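MmeI (Methylophilus methylotrophus, PDB 5HR4) is a Type IIL restriction-modification enzyme that acts on DNA and probably methylates the exocyclic amino group of adenine using S-adenosyl-L-methionine as methyl donor. Local coordinates at residues A[161-166]-A[291-296]; A[185-190]-A[415-420]; A[298-303]-A[312-317]; A[358-363]-A[410-415]. All coordinates share one frame; numbering follows the deposited sequence.

Contact 1: residues A[161-166]-A[291-296]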
# COMPACT_ATOMS: atom_id res chain seq x y z
N ILE A 161 -17.46 22.55 -0.25
CA ILE A 161 -16.04 22.36 -0.49
C ILE A 161 -15.82 21.08 -1.28
O ILE A 161 -16.59 20.12 -1.19
CB ILE A 161 -15.26 22.31 0.83
CG1 ILE A 161 -15.95 21.38 1.82
CG2 ILE A 161 -15.10 23.69 1.43
CD1 ILE A 161 -14.99 20.56 2.60
N ASN A 162 -14.74 21.06 -2.05
CA ASN A 162 -14.32 19.86 -2.76
C ASN A 162 -12.85 19.61 -2.45
O ASN A 162 -12.29 20.23 -1.55
CB ASN A 162 -14.56 20.00 -4.27
CG ASN A 162 -14.00 21.30 -4.84
OD1 ASN A 162 -12.91 21.76 -4.45
ND2 ASN A 162 -14.75 21.93 -5.74
N ILE A 163 -12.20 18.72 -3.21
CA ILE A 163 -10.77 18.53 -3.03
C ILE A 163 -9.98 19.82 -3.28
O ILE A 163 -8.96 20.06 -2.64
CB ILE A 163 -10.26 17.40 -3.94
CG1 ILE A 163 -11.10 16.15 -3.71
CG2 ILE A 163 -8.80 17.12 -3.64
CD1 ILE A 163 -11.03 15.69 -2.30
N LYS A 164 -10.43 20.67 -4.21
CA LYS A 164 -9.63 21.85 -4.52
C LYS A 164 -9.56 22.81 -3.34
O LYS A 164 -8.62 23.60 -3.23
CB LYS A 164 -10.17 22.58 -5.76
N ALA A 165 -10.52 22.72 -2.41
CA ALA A 165 -10.50 23.59 -1.24
C ALA A 165 -9.46 23.13 -0.24
O ALA A 165 -8.73 23.96 0.32
CB ALA A 165 -11.88 23.63 -0.59
N ALA A 166 -9.37 21.82 0.01
CA ALA A 166 -8.32 21.36 0.91
C ALA A 166 -6.94 21.70 0.35
O ALA A 166 -6.07 22.19 1.09
CB ALA A 166 -8.44 19.85 1.15
N SER A 291 -15.53 15.59 4.71
CA SER A 291 -15.45 14.14 4.72
C SER A 291 -14.02 13.65 4.67
O SER A 291 -13.10 14.43 4.38
CB SER A 291 -16.23 13.61 3.53
OG SER A 291 -16.00 14.48 2.44
N PRO A 292 -13.78 12.35 4.96
CA PRO A 292 -12.44 11.77 4.80
C PRO A 292 -11.65 12.27 3.60
O PRO A 292 -10.46 12.60 3.74
CB PRO A 292 -12.74 10.28 4.65
CG PRO A 292 -13.92 10.09 5.54
CD PRO A 292 -14.74 11.35 5.46
N ALA A 293 -12.29 12.32 2.43
CA ALA A 293 -11.60 12.82 1.24
C ALA A 293 -11.02 14.21 1.50
O ALA A 293 -9.88 14.49 1.13
CB ALA A 293 -12.54 12.85 0.04
N ILE A 294 -11.77 15.08 2.17
CA ILE A 294 -11.22 16.39 2.52
C ILE A 294 -10.05 16.24 3.48
O ILE A 294 -8.97 16.78 3.25
CB ILE A 294 -12.30 17.31 3.10
CG1 ILE A 294 -13.45 17.46 2.12
CG2 ILE A 294 -11.68 18.66 3.44
CD1 ILE A 294 -13.02 17.88 0.77
N PHE A 295 -10.25 15.50 4.57
CA PHE A 295 -9.19 15.38 5.57
C PHE A 295 -7.94 14.77 4.98
O PHE A 295 -6.82 15.15 5.34
CB PHE A 295 -9.68 14.57 6.77
CG PHE A 295 -10.83 15.21 7.50
CD1 PHE A 295 -10.62 16.34 8.29
CD2 PHE A 295 -12.11 14.68 7.42
CE1 PHE A 295 -11.67 16.92 8.97
CE2 PHE A 295 -13.16 15.26 8.09
CZ PHE A 295 -12.96 16.38 8.86
N GLY A 296 -8.10 13.85 4.04
CA GLY A 296 -6.96 13.17 3.45
C GLY A 296 -6.23 14.02 2.44
O GLY A 296 -5.00 14.00 2.38
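I294 places CG1 anti to its carbonyl carbon (chi1 -57°), and a second bend along the chain swings CD1 toward residues 161-166, although CB itself does not point there. I163 has nearly the same torsions, whereas I161 holds CG1 in the crowded position between backbone N and carbonyl carbon (chi1 47°), which sends its CD1 onto I294. These two isoleucines cross obliquely, I161 CD1 lying 3.5 Å from I294 CG1. The tip of I294 then runs against the backbone, its CD1 3.4 Å from N162 O. Its other branch faces the first turn of helix 163-178, where A166 CB lies 4.1 Å from I294 CG2. I163 reaches past the tip of I294 and brings CD1 to 4.0 Å from A293 CB. An alanine at I294 would remove both branches and would probably cost this junction most of its packing, since I161, N162, I163 and A166 all touch that one side chain.

N162 turns its side chain away and caps helix 163-178 weakly: its OD1 lies 2.7 Å from K164 N and also accepts weakly from A165 N. Behind the contact, I161 rests on L285, a calcium ligand; the I161 side chain is itself about 7 Å from the ion (nearest atoms). F295 packs on helix 416-440. Since no hydrogen bond passes between the two segments, their join is van der Waals packing, of methyl groups on one another and on backbone oxygens, while the polar work of capping stays within residues 161-166.

Contact 2: residues A[185-190]-A[415-420]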
# COMPACT_ATOMS: atom_id res chain seq x y z
N ALA A 185 3.28 25.39 16.47
CA ALA A 185 2.32 26.48 16.33
C ALA A 185 1.61 26.39 14.98
O ALA A 185 0.38 26.46 14.91
CB ALA A 185 2.99 27.84 16.49
N LEU A 186 2.38 26.19 13.91
CA LEU A 186 1.77 26.15 12.58
C LEU A 186 0.67 25.09 12.50
O LEU A 186 -0.47 25.40 12.14
CB LEU A 186 2.86 25.91 11.52
CG LEU A 186 2.33 25.78 10.10
CD1 LEU A 186 1.73 27.09 9.61
CD2 LEU A 186 3.43 25.31 9.18
N GLU A 187 1.00 23.85 12.87
CA GLU A 187 0.04 22.75 12.77
C GLU A 187 -1.23 23.04 13.54
O GLU A 187 -2.34 22.77 13.05
CB GLU A 187 0.67 21.45 13.28
CG GLU A 187 2.13 21.22 12.93
CD GLU A 187 2.43 21.25 11.43
OE1 GLU A 187 3.64 21.21 11.06
OE2 GLU A 187 1.48 21.34 10.62
N LEU A 188 -1.11 23.56 14.76
CA LEU A 188 -2.30 23.81 15.57
C LEU A 188 -2.99 25.11 15.17
O LEU A 188 -4.22 25.20 15.27
CB LEU A 188 -1.93 23.82 17.05
CG LEU A 188 -2.88 24.23 18.17
CD1 LEU A 188 -4.24 23.56 18.09
CD2 LEU A 188 -2.22 23.86 19.47
N TYR A 189 -2.24 26.11 14.71
CA TYR A 189 -2.89 27.30 14.15
C TYR A 189 -3.86 26.91 13.05
O TYR A 189 -5.02 27.34 13.04
CB TYR A 189 -1.83 28.25 13.60
CG TYR A 189 -2.26 29.70 13.47
CD1 TYR A 189 -2.92 30.15 12.34
CD2 TYR A 189 -1.97 30.63 14.47
CE1 TYR A 189 -3.30 31.48 12.21
CE2 TYR A 189 -2.35 31.95 14.36
CZ TYR A 189 -3.02 32.37 13.22
OH TYR A 189 -3.40 33.71 13.10
N LEU A 190 -3.42 26.03 12.15
CA LEU A 190 -4.20 25.76 10.95
C LEU A 190 -5.41 24.90 11.28
O LEU A 190 -6.55 25.20 10.88
CB LEU A 190 -3.31 25.07 9.92
CG LEU A 190 -3.82 25.16 8.48
CD1 LEU A 190 -3.41 26.49 7.82
CD2 LEU A 190 -3.36 23.96 7.68
N GLU A 415 3.78 12.27 12.00
CA GLU A 415 3.78 13.66 11.59
C GLU A 415 2.74 14.43 12.40
O GLU A 415 1.62 13.96 12.59
CB GLU A 415 3.49 13.80 10.10
CG GLU A 415 4.59 13.28 9.17
CD GLU A 415 5.91 14.08 9.24
OE1 GLU A 415 5.92 15.31 8.96
OE2 GLU A 415 6.96 13.47 9.56
N GLU A 416 3.12 15.61 12.89
CA GLU A 416 2.19 16.29 13.79
C GLU A 416 0.95 16.77 13.06
O GLU A 416 -0.15 16.78 13.65
CB GLU A 416 2.87 17.45 14.51
CG GLU A 416 1.87 18.43 15.12
CD GLU A 416 2.40 19.17 16.32
OE1 GLU A 416 3.64 19.21 16.49
OE2 GLU A 416 1.58 19.71 17.09
N PHE A 417 1.07 17.18 11.81
CA PHE A 417 -0.08 17.79 11.17
C PHE A 417 -1.22 16.79 11.01
O PHE A 417 -2.33 17.06 11.51
CB PHE A 417 0.33 18.45 9.85
CG PHE A 417 -0.77 19.24 9.22
CD1 PHE A 417 -1.39 20.26 9.91
CD2 PHE A 417 -1.20 18.94 7.95
CE1 PHE A 417 -2.42 20.97 9.33
CE2 PHE A 417 -2.22 19.64 7.36
CZ PHE A 417 -2.83 20.66 8.04
N PRO A 418 -1.03 15.60 10.41
CA PRO A 418 -2.12 14.62 10.44
C PRO A 418 -2.54 14.24 11.85
O PRO A 418 -3.73 13.96 12.09
CB PRO A 418 -1.53 13.42 9.67
CG PRO A 418 -0.03 13.63 9.69
CD PRO A 418 0.16 15.10 9.70
N ALA A 419 -1.61 14.22 12.80
CA ALA A 419 -1.99 13.89 14.17
C ALA A 419 -2.89 14.97 14.75
O ALA A 419 -3.75 14.66 15.59
CB ALA A 419 -0.76 13.69 15.05
N GLN A 420 -2.73 16.22 14.32
CA GLN A 420 -3.65 17.27 14.74
C GLN A 420 -4.97 17.22 13.97
O GLN A 420 -6.03 17.45 14.55
CB GLN A 420 -3.01 18.65 14.59
CG GLN A 420 -1.80 18.90 15.48
CD GLN A 420 -2.13 19.53 16.83
OE1 GLN A 420 -3.26 19.44 17.31
NE2 GLN A 420 -1.13 20.19 17.46
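E415 stands just ahead of helix 416-440 and touches sinefungin, so the helix begins at the edge of the cofactor pocket. E416 follows with CG anti to the backbone N (chi1 162°) and an extended chain, which lies obliquely across that of E187; the two CG atoms, E416 CG and E187 CG, are 3.6 Å apart. Their charged ends diverge, E416 OE1 staying 5.8 Å from E187 OE1. E416 OE2 is gripped twice, by H184 ND1 and, on its anti lone pair, by Q420 NE2 at 2.8 Å. An alanine at E416 would lose both of these bonds and would probably leave the amide of Q420 less well fixed. F417 comes next, its ring met obliquely by two groups of helix 183-200: E187 OE2 is 3.1 Å from F417 CD1, and L190 CD2 is 3.4 Å from F417 CZ. H173 meets this ring too and gives E187 OE2 a weak hydrogen bond, which may help to offset the carboxylate's charge. One turn on, Q420 bends at chi2 so that its NE2 passes 3.7 Å from L188 CB while bound to E416. With their local axes 9.2 Å apart and inclined by 28°, the segments form a near-parallel helix pair that joins the helicase spacer to the helix following the second strand of the Rossmann-like methyltransferase fold.

Contact 3: residues A[298-303]-A[312-317]. With SFG (sinefungin), chain H; nucleotides of chain B.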
# COMPACT_ATOMS: atom_id res chain seq x y z
N LEU A 298 -6.10 17.31 2.39
CA LEU A 298 -5.39 18.33 3.15
C LEU A 298 -4.08 17.79 3.70
O LEU A 298 -3.00 18.34 3.47
CB LEU A 298 -6.29 18.82 4.28
CG LEU A 298 -5.59 19.77 5.23
CD1 LEU A 298 -5.16 21.00 4.48
CD2 LEU A 298 -6.54 20.11 6.37
N PHE A 299 -4.18 16.69 4.46
CA PHE A 299 -3.02 15.95 4.94
C PHE A 299 -1.99 15.76 3.83
O PHE A 299 -0.80 16.01 4.02
CB PHE A 299 -3.54 14.63 5.51
CG PHE A 299 -2.50 13.55 5.67
CD1 PHE A 299 -1.22 13.84 6.11
CD2 PHE A 299 -2.84 12.23 5.41
CE1 PHE A 299 -0.27 12.83 6.25
CE2 PHE A 299 -1.90 11.21 5.56
CZ PHE A 299 -0.61 11.52 5.99
N GLN A 300 -2.44 15.35 2.64
CA GLN A 300 -1.50 15.01 1.58
C GLN A 300 -0.88 16.25 0.93
O GLN A 300 0.27 16.19 0.48
CB GLN A 300 -2.18 14.16 0.52
CG GLN A 300 -2.36 12.70 0.92
CD GLN A 300 -2.84 11.85 -0.25
OE1 GLN A 300 -3.39 10.75 -0.09
NE2 GLN A 300 -2.64 12.37 -1.44
N SER A 301 -1.58 17.38 0.91
CA SER A 301 -1.18 18.53 0.12
C SER A 301 -0.05 19.33 0.73
O SER A 301 0.42 20.30 0.09
CB SER A 301 -2.36 19.46 -0.08
OG SER A 301 -2.49 20.27 1.07
N ILE A 302 0.37 19.03 1.94
CA ILE A 302 1.45 19.76 2.56
C ILE A 302 2.76 18.97 2.49
O ILE A 302 3.70 19.28 3.21
CB ILE A 302 1.13 20.15 4.01
CG1 ILE A 302 1.00 18.92 4.91
CG2 ILE A 302 -0.11 21.03 4.10
CD1 ILE A 302 1.86 18.97 6.20
N MET A 303 2.85 17.97 1.62
CA MET A 303 4.00 17.08 1.66
C MET A 303 4.75 17.03 0.34
O MET A 303 4.14 17.04 -0.73
CB MET A 303 3.57 15.70 2.12
CG MET A 303 2.96 15.79 3.53
SD MET A 303 3.08 14.34 4.59
CE MET A 303 4.20 13.33 3.65
N GLY A 312 4.83 6.84 3.40
CA GLY A 312 3.59 6.25 2.96
C GLY A 312 2.38 7.10 3.25
O GLY A 312 1.35 6.56 3.68
N ALA A 313 2.46 8.41 3.01
CA ALA A 313 1.38 9.33 3.44
C ALA A 313 0.23 9.37 2.42
O ALA A 313 -0.03 10.37 1.75
CB ALA A 313 1.95 10.71 3.69
N HIS A 314 -0.51 8.27 2.37
CA HIS A 314 -1.59 8.12 1.40
C HIS A 314 -2.87 7.83 2.15
O HIS A 314 -2.96 6.83 2.85
CB HIS A 314 -1.26 7.02 0.41
CG HIS A 314 -0.20 7.43 -0.56
ND1 HIS A 314 1.05 6.85 -0.60
CD2 HIS A 314 -0.19 8.41 -1.49
CE1 HIS A 314 1.77 7.43 -1.54
NE2 HIS A 314 1.04 8.38 -2.10
N TYR A 315 -3.84 8.74 2.03
CA TYR A 315 -5.05 8.60 2.82
C TYR A 315 -5.91 7.47 2.25
O TYR A 315 -5.88 7.19 1.05
CB TYR A 315 -5.81 9.92 2.85
CG TYR A 315 -6.93 10.05 1.85
CD1 TYR A 315 -8.18 9.49 2.10
CD2 TYR A 315 -6.76 10.77 0.68
CE1 TYR A 315 -9.21 9.60 1.21
CE2 TYR A 315 -7.78 10.91 -0.22
CZ TYR A 315 -9.02 10.31 0.04
OH TYR A 315 -10.07 10.41 -0.86
N THR A 316 -6.69 6.85 3.13
CA THR A 316 -7.48 5.68 2.79
C THR A 316 -8.92 6.07 2.50
O THR A 316 -9.57 6.74 3.32
CB THR A 316 -7.43 4.64 3.92
OG1 THR A 316 -6.06 4.43 4.31
CG2 THR A 316 -8.00 3.33 3.43
N SER A 317 -9.42 5.65 1.34
CA SER A 317 -10.77 5.96 0.89
C SER A 317 -11.81 5.53 1.92
O SER A 317 -11.63 4.54 2.64
CB SER A 317 -11.08 5.27 -0.45
N SFG H . -4.99 5.75 7.18
CA SFG H . -4.59 7.14 7.10
C SFG H . -5.72 7.89 6.41
O SFG H . -6.72 7.25 6.04
OXT SFG H . -5.66 9.13 6.22
CB SFG H . -3.30 7.27 6.29
CG SFG H . -2.26 6.37 6.92
CD SFG H . -1.10 6.32 5.95
NE SFG H . -1.45 5.35 4.93
C5' SFG H . 0.22 5.96 6.64
C4' SFG H . 0.59 6.89 7.85
O4' SFG H . 1.50 6.31 8.57
C3' SFG H . 1.25 8.22 7.43
O3' SFG H . 0.40 9.22 7.77
C2' SFG H . 2.59 8.30 8.22
O2' SFG H . 2.82 9.66 8.78
C1' SFG H . 2.43 7.47 9.20
N9 SFG H . 3.63 6.80 9.58
C8 SFG H . 4.62 6.36 8.81
N7 SFG H . 5.52 5.75 9.58
C5 SFG H . 5.07 5.80 10.84
C6 SFG H . 5.62 5.33 12.01
N6 SFG H . 6.84 4.62 12.30
N1 SFG H . 4.99 5.49 13.17
C2 SFG H . 3.80 6.13 13.18
N3 SFG H . 3.26 6.60 12.02
C4 SFG H . 3.90 6.43 10.85
P DA B 7 7.83 1.55 -3.14
OP1 DA B 7 8.34 2.95 -3.12
OP2 DA B 7 8.07 0.67 -1.96
O5' DA B 7 6.30 1.58 -3.52
C5' DA B 7 5.31 1.54 -2.58
C4' DA B 7 4.12 2.24 -3.16
O4' DA B 7 3.03 2.22 -2.24
C3' DA B 7 4.36 3.69 -3.53
O3' DA B 7 3.75 3.91 -4.77
C2' DA B 7 3.67 4.46 -2.40
C1' DA B 7 2.54 3.53 -2.03
N9 DA B 7 2.14 3.55 -0.63
C8 DA B 7 2.96 3.61 0.45
N7 DA B 7 2.33 3.53 1.58
C5 DA B 7 1.00 3.38 1.23
C6 DA B 7 -0.19 3.23 1.99
N6 DA B 7 -0.22 3.22 3.32
N1 DA B 7 -1.35 3.10 1.32
C2 DA B 7 -1.32 3.11 -0.01
N3 DA B 7 -0.27 3.24 -0.83
C4 DA B 7 0.87 3.37 -0.13
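The F299 ring is met obliquely by two groups, A313 CB at 3.5 Å from its CZ and the sinefungin hydroxyl O3' at 3.1 Å from the same CZ. The rings of H314 and Y315 both turn an edge to Q300 OE1, and the H314 ring also comes obliquely against the DNA base, its ND1 3.5 Å from N9 of DA7 of chain B. The loop 312-317 thus lies between helix 292-301, the cofactor pocket and the DNA; its sequence, GAHYTS, fits motif X of N6-adenine methyltransferases.

G312 ends helix 305-310 in a Schellman motif with positive phi (56°), and a CB there would clash with N7 of DA7 of chain B. A313 then makes an inverse gamma turn that sets its methyl between F299 and M303, whose CE is 3.5 Å from A313 CB. Backbone groups grip the ligand: H314 O accepts from sinefungin NE at 3.0 Å, G312 O does so weakly, and T316 N gives a 2.9 Å bond to sinefungin O. NE is also 2.9 Å from N6 of DA7 of chain B, consistent with this adenine being presented for methylation. Y315 OH bonds to E573 N, beyond the loop. The loop is tied to the helix by Y315 N, which donates to an in-plane lone pair of Q300 OE1 at 3.0 Å and 168°.

Contact 4: residues A[358-363]-A[410-415]. With SFG (sinefungin), chain H.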
# COMPACT_ATOMS: atom_id res chain seq x y z
N THR A 358 -13.36 0.27 22.16
CA THR A 358 -12.25 1.17 21.87
C THR A 358 -11.60 0.79 20.54
O THR A 358 -11.48 -0.40 20.21
CB THR A 358 -11.20 1.15 22.99
OG1 THR A 358 -10.81 -0.19 23.29
CG2 THR A 358 -11.76 1.76 24.25
N PHE A 359 -11.18 1.80 19.78
CA PHE A 359 -10.57 1.61 18.46
C PHE A 359 -9.18 2.23 18.42
O PHE A 359 -8.98 3.35 18.89
CB PHE A 359 -11.47 2.20 17.37
CG PHE A 359 -12.87 1.63 17.38
CD1 PHE A 359 -13.19 0.54 16.59
CD2 PHE A 359 -13.84 2.16 18.21
CE1 PHE A 359 -14.45 0.00 16.61
CE2 PHE A 359 -15.11 1.63 18.23
CZ PHE A 359 -15.41 0.55 17.42
N PHE A 360 -8.23 1.51 17.83
CA PHE A 360 -6.81 1.82 17.95
C PHE A 360 -6.12 1.69 16.59
O PHE A 360 -5.90 0.57 16.11
CB PHE A 360 -6.17 0.89 18.98
CG PHE A 360 -4.78 1.26 19.38
CD1 PHE A 360 -4.18 2.43 18.93
CD2 PHE A 360 -4.06 0.41 20.22
CE1 PHE A 360 -2.88 2.75 19.29
CE2 PHE A 360 -2.77 0.72 20.59
CZ PHE A 360 -2.17 1.90 20.12
N ASP A 361 -5.76 2.82 15.98
CA ASP A 361 -5.08 2.85 14.68
C ASP A 361 -3.61 3.24 14.84
O ASP A 361 -3.29 4.44 14.92
CB ASP A 361 -5.81 3.82 13.74
CG ASP A 361 -5.25 3.80 12.29
OD1 ASP A 361 -4.18 3.19 12.03
OD2 ASP A 361 -5.89 4.44 11.41
N PRO A 362 -2.68 2.27 14.83
CA PRO A 362 -1.28 2.54 15.19
C PRO A 362 -0.44 3.13 14.05
O PRO A 362 0.77 2.92 14.00
CB PRO A 362 -0.74 1.16 15.58
CG PRO A 362 -1.80 0.14 15.12
CD PRO A 362 -2.86 0.88 14.38
N ALA A 363 -1.09 3.86 13.14
CA ALA A 363 -0.46 4.56 12.03
C ALA A 363 -1.53 5.41 11.37
O ALA A 363 -1.69 5.40 10.14
CB ALA A 363 0.17 3.56 11.05
N PHE A 410 -8.27 5.99 19.56
CA PHE A 410 -6.87 6.03 19.95
C PHE A 410 -6.03 5.87 18.69
O PHE A 410 -6.36 5.04 17.84
CB PHE A 410 -6.54 4.89 20.94
CG PHE A 410 -7.28 4.97 22.26
CD1 PHE A 410 -8.57 4.46 22.40
CD2 PHE A 410 -6.67 5.54 23.38
CE1 PHE A 410 -9.25 4.53 23.64
CE2 PHE A 410 -7.34 5.62 24.60
CZ PHE A 410 -8.63 5.12 24.73
N GLY A 411 -4.94 6.63 18.58
CA GLY A 411 -4.13 6.56 17.37
C GLY A 411 -2.71 7.03 17.59
O GLY A 411 -2.44 7.89 18.45
N ILE A 412 -1.79 6.49 16.78
CA ILE A 412 -0.38 6.90 16.75
C ILE A 412 -0.05 7.41 15.35
O ILE A 412 -0.37 6.75 14.35
CB ILE A 412 0.55 5.73 17.13
CG1 ILE A 412 0.18 5.10 18.48
CG2 ILE A 412 1.96 6.23 17.18
CD1 ILE A 412 0.81 3.72 18.72
N GLU A 413 0.64 8.55 15.27
CA GLU A 413 0.93 9.19 13.99
C GLU A 413 2.23 10.01 14.12
O GLU A 413 2.38 10.80 15.05
CB GLU A 413 -0.26 10.06 13.57
CG GLU A 413 -0.02 11.09 12.48
CD GLU A 413 0.54 10.51 11.17
OE1 GLU A 413 0.10 9.40 10.76
OE2 GLU A 413 1.42 11.15 10.54
N ILE A 414 3.16 9.81 13.18
CA ILE A 414 4.50 10.35 13.38
C ILE A 414 4.61 11.81 12.94
O ILE A 414 5.45 12.54 13.46
CB ILE A 414 5.54 9.47 12.66
CG1 ILE A 414 6.96 9.76 13.17
CG2 ILE A 414 5.48 9.68 11.15
CD1 ILE A 414 7.98 8.70 12.70
N GLU A 415 3.78 12.27 12.00
CA GLU A 415 3.78 13.66 11.59
C GLU A 415 2.74 14.43 12.40
O GLU A 415 1.62 13.96 12.59
CB GLU A 415 3.49 13.80 10.10
CG GLU A 415 4.59 13.28 9.17
CD GLU A 415 5.91 14.08 9.24
OE1 GLU A 415 5.92 15.31 8.96
OE2 GLU A 415 6.96 13.47 9.56
N SFG H . -4.99 5.75 7.18
CA SFG H . -4.59 7.14 7.10
C SFG H . -5.72 7.89 6.41
O SFG H . -6.72 7.25 6.04
OXT SFG H . -5.66 9.13 6.22
CB SFG H . -3.30 7.27 6.29
CG SFG H . -2.26 6.37 6.92
CD SFG H . -1.10 6.32 5.95
NE SFG H . -1.45 5.35 4.93
C5' SFG H . 0.22 5.96 6.64
C4' SFG H . 0.59 6.89 7.85
O4' SFG H . 1.50 6.31 8.57
C3' SFG H . 1.25 8.22 7.43
O3' SFG H . 0.40 9.22 7.77
C2' SFG H . 2.59 8.30 8.22
O2' SFG H . 2.82 9.66 8.78
C1' SFG H . 2.43 7.47 9.20
N9 SFG H . 3.63 6.80 9.58
C8 SFG H . 4.62 6.36 8.81
N7 SFG H . 5.52 5.75 9.58
C5 SFG H . 5.07 5.80 10.84
C6 SFG H . 5.62 5.33 12.01
N6 SFG H . 6.84 4.62 12.30
N1 SFG H . 4.99 5.49 13.17
C2 SFG H . 3.80 6.13 13.18
N3 SFG H . 3.26 6.60 12.02
C4 SFG H . 3.90 6.43 10.85
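E413 grips the ribose of sinefungin with both carboxylate oxygens: O3' donates to E413 OE1 at 3.0 Å, and O2' to E413 OE2 at 2.7 Å. Beside it, I414 lays CB and CG2 against the ligand's adenine, while A363 O comes 3.4 Å from sinefungin CG. What holds the carboxylate is partly its own chain, with CG anti to the backbone N (chi1 164°) and a bend at chi2, and partly E415 N, which bonds to E413 OE2 at 3.0 Å from above the carboxylate plane. G365 N adds a weak hydrogen bond to OE1, linking this acid to the loop after strand 359-361.

Further out, the two strands run side by side, only 6° from parallel. F359 O takes F410 N at 2.8 Å, nearly along its C=O axis; F410 O then takes D361 N at 3.0 Å in the carbonyl plane, and D361 O takes I412 N at 3.1 Å from above its plane. F360 and F410 share one face of the sheet. The edge of the F360 ring meets I412, CZ lying 3.8 Å from I412 CD1, and W466 packs edge-to-face on the same phenylalanine. The F410 ring stacks on H455 of the next strand.

Two adjacent parallel strands, connected through helix 368-388 in a beta-alpha-beta crossover, with a glycine-rich loop after the first and a ribose-binding acid in the C-terminal part of the second, are the hallmark of the Rossmann-like S-adenosylmethionine-dependent methyltransferase fold.

Contacts 1 and 3 share helix 292-301 and touch through G296 and Y315, their centres 11 Å apart. Contact 2 lies 17 Å from contact 1 and 14 Å from contact 3, centre to centre, and meets the latter where F417 and P418 pack on I302 and F299. Contacts 2 and 4 share E415, at the passage from strand 409-413 into helix 416-440. Along the chain, contact 1 closes before contact 3 opens and contact 4 comes last, while contact 2 spans both 3 and 4. Contacts 3 and 4 both reach sinefungin, and the touches of 1 with 3, 3 with 2 and 2 with 4 connect the helices near the calcium site to its pocket.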